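Local coordinates for protection of telomeres protein 1 (Schizosaccharomyces pombe, PDB 5USB), which binds the G-rich single-stranded overhang of telomeric DNA, protects that 3' end and regulates telomerase and telomere length, at residues S4-S7 and Q8-P11. The protein carries 1 engineered substitution. Residues are numbered along the deposited sequence; the frame is centred on the assembly and turned at random.
Sequences SLLS and QITP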
ATOM      1  N   SER A   4       9.772  -7.297   2.636  1.00 16.54           N
ATOM      2  CA  SER A   4       9.836  -7.570   1.203  1.00 17.34           C
ATOM      3  C   SER A   4       9.746  -6.268   0.417  1.00 17.43           C
ATOM      4  O   SER A   4       9.097  -5.321   0.859  1.00 18.27           O
ATOM      5  CB  SER A   4       8.656  -8.429   0.754  1.00 18.05           C
ATOM      6  OG  SER A   4       8.659  -9.699   1.348  1.00 25.88           O
ATOM      7  N   LEU A   5      10.331  -6.243  -0.779  1.00 14.75           N
ATOM      8  CA  LEU A   5       9.940  -5.245  -1.759  1.00 17.13           C
ATOM      9  C   LEU A   5       8.571  -5.617  -2.324  1.00 13.86           C
ATOM     10  O   LEU A   5       8.191  -6.794  -2.365  1.00 15.22           O
ATOM     11  CB  LEU A   5      10.939  -5.137  -2.909  1.00 18.02           C
ATOM     12  CG  LEU A   5      12.327  -4.691  -2.432  1.00 17.83           C
ATOM     13  CD1 LEU A   5      13.210  -4.578  -3.647  1.00 21.33           C
ATOM     14  CD2 LEU A   5      12.332  -3.403  -1.628  1.00 23.25           C
ATOM     15  N   LEU A   6       7.830  -4.608  -2.792  1.00 15.15           N
ATOM     16  CA  LEU A   6       6.496  -4.918  -3.290  1.00 12.85           C
ATOM     17  C   LEU A   6       6.551  -5.800  -4.524  1.00 14.76           C
ATOM     18  O   LEU A   6       5.609  -6.547  -4.798  1.00 15.42           O
ATOM     19  CB  LEU A   6       5.702  -3.639  -3.549  1.00 14.73           C
ATOM     20  CG  LEU A   6       5.105  -3.046  -2.266  1.00 15.00           C
ATOM     21  CD1 LEU A   6       4.389  -1.756  -2.686  1.00 18.27           C
ATOM     22  CD2 LEU A   6       4.151  -4.010  -1.539  1.00 18.60           C
ATOM     23  N   SER A   7       7.652  -5.751  -5.282  1.00 14.59           N
ATOM     24  CA  SER A   7       7.801  -6.640  -6.423  1.00 12.39           C
ATOM     25  C   SER A   7       7.911  -8.105  -6.023  1.00 18.29           C
ATOM     26  O   SER A   7       7.712  -8.983  -6.878  1.00 18.68           O
ATOM     27  CB  SER A   7       9.044  -6.246  -7.195  1.00 16.05           C
ATOM     28  OG  SER A   7      10.173  -6.421  -6.361  1.00 17.51           O
ATOM     29  N   GLN A   8       8.216  -8.378  -4.760  1.00 15.44           N
ATOM     30  CA  GLN A   8       8.428  -9.733  -4.260  1.00 19.05           C
ATOM     31  C   GLN A   8       7.193 -10.324  -3.599  1.00 21.57           C
ATOM     32  O   GLN A   8       7.186 -11.529  -3.298  1.00 20.71           O
ATOM     33  CB  GLN A   8       9.590  -9.742  -3.264  1.00 19.01           C
ATOM     34  CG  GLN A   8      10.900  -9.269  -3.862  1.00 17.60           C
ATOM     35  CD  GLN A   8      11.989  -9.054  -2.823  1.00 25.49           C
ATOM     36  OE1 GLN A   8      11.753  -8.579  -1.690  1.00 23.49           O
ATOM     37  NE2 GLN A   8      13.219  -9.407  -3.211  1.00 34.09           N
ATOM     38  N   ILE A   9       6.153  -9.530  -3.345  1.00 17.84           N
ATOM     39  CA  ILE A   9       5.023 -10.103  -2.638  1.00 17.16           C
ATOM     40  C   ILE A   9       4.157 -10.905  -3.599  1.00 19.10           C
ATOM     41  O   ILE A   9       4.086 -10.665  -4.804  1.00 18.44           O
ATOM     42  CB  ILE A   9       4.216  -9.034  -1.881  1.00 19.37           C
ATOM     43  CG1 ILE A   9       3.534  -8.059  -2.804  1.00 20.85           C
ATOM     44  CG2 ILE A   9       5.107  -8.309  -0.899  1.00 18.87           C
ATOM     45  CD1 ILE A   9       2.537  -7.216  -2.069  1.00 22.59           C
ATOM     46  N   THR A  10       3.525 -11.917  -3.060  1.00 19.65           N
ATOM     47  CA  THR A  10       2.683 -12.814  -3.833  1.00 20.45           C
ATOM     48  C   THR A  10       1.349 -12.929  -3.139  1.00 20.65           C
ATOM     49  O   THR A  10       1.188 -12.501  -1.992  1.00 20.45           O
ATOM     50  CB  THR A  10       3.332 -14.202  -3.959  1.00 28.11           C
ATOM     51  OG1 THR A  10       3.532 -14.724  -2.645  1.00 29.74           O
ATOM     52  CG2 THR A  10       4.677 -14.114  -4.696  1.00 33.27           C
ATOM     53  N   PRO A  11       0.369 -13.512  -3.794  1.00 20.35           N
ATOM     54  CA  PRO A  11      -0.964 -13.590  -3.199  1.00 23.35           C
ATOM     55  C   PRO A  11      -0.997 -14.568  -2.042  1.00 20.63           C
ATOM     56  O   PRO A  11      -0.252 -15.544  -2.009  1.00 21.42           O
ATOM     57  CB  PRO A  11      -1.831 -14.077  -4.360  1.00 24.16           C
ATOM     58  CG  PRO A  11      -1.018 -13.793  -5.568  1.00 23.05           C
ATOM     59  CD  PRO A  11       0.367 -14.000  -5.180  1.00 26.06           C
TER
HETATM   60  O   HOH W   1       8.050 -12.411  -0.070  1.00 43.55           O
HETATM   61  O   HOH W   2       6.197 -11.273  -6.790  1.00 31.49           O
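Q8 bonds both backbone ends of L5, the N through its side-chain OE1 and the O through its own backbone N. OE1 accepts the amide of L5 N at 2.9 Å, a fairly straight bond that reaches the carbonyl 34° off its plane. In return, Q8 N donates to L5 O, also at 2.9 Å, from above that carbonyl plane. The torsions account for this reach: CG lies anti to the carbonyl carbon (chi1 -60°) and the chain runs extended beyond it, bringing OE1 to L5 N and within 3.7 Å of L5 CB.

The backbone L5-Q8 closure, with L6 and S7 both near helical phi and psi, is that of a type I beta-turn; a weak I9 N to L6 O bond of 3.4 Å continues it by one residue. The L6 and I9 side chains run alongside each other in the same direction, meeting at L6 CD2 and I9 CD1, 3.6 Å apart. In I9, chi1 of 66° sets CG1 between the backbone N and carbonyl carbon, against L6 O, and turns CG2 to S4 CB at 3.9 Å. L6 meets F17 and I9 meets C15 on strand 14-26, joining the preceding loop to the barrel of this ssDNA-binding OB domain, about 12 Å from the nucleic acid at the nearest atom. With an alanine in place of I9, L6 CD2 would probably lose the CD1 contact and a gap is likely to open beside S4 CB and C15.

Polar bonds thus fix the bend, while apolar packing of L6 and I9 holds it against the barrel.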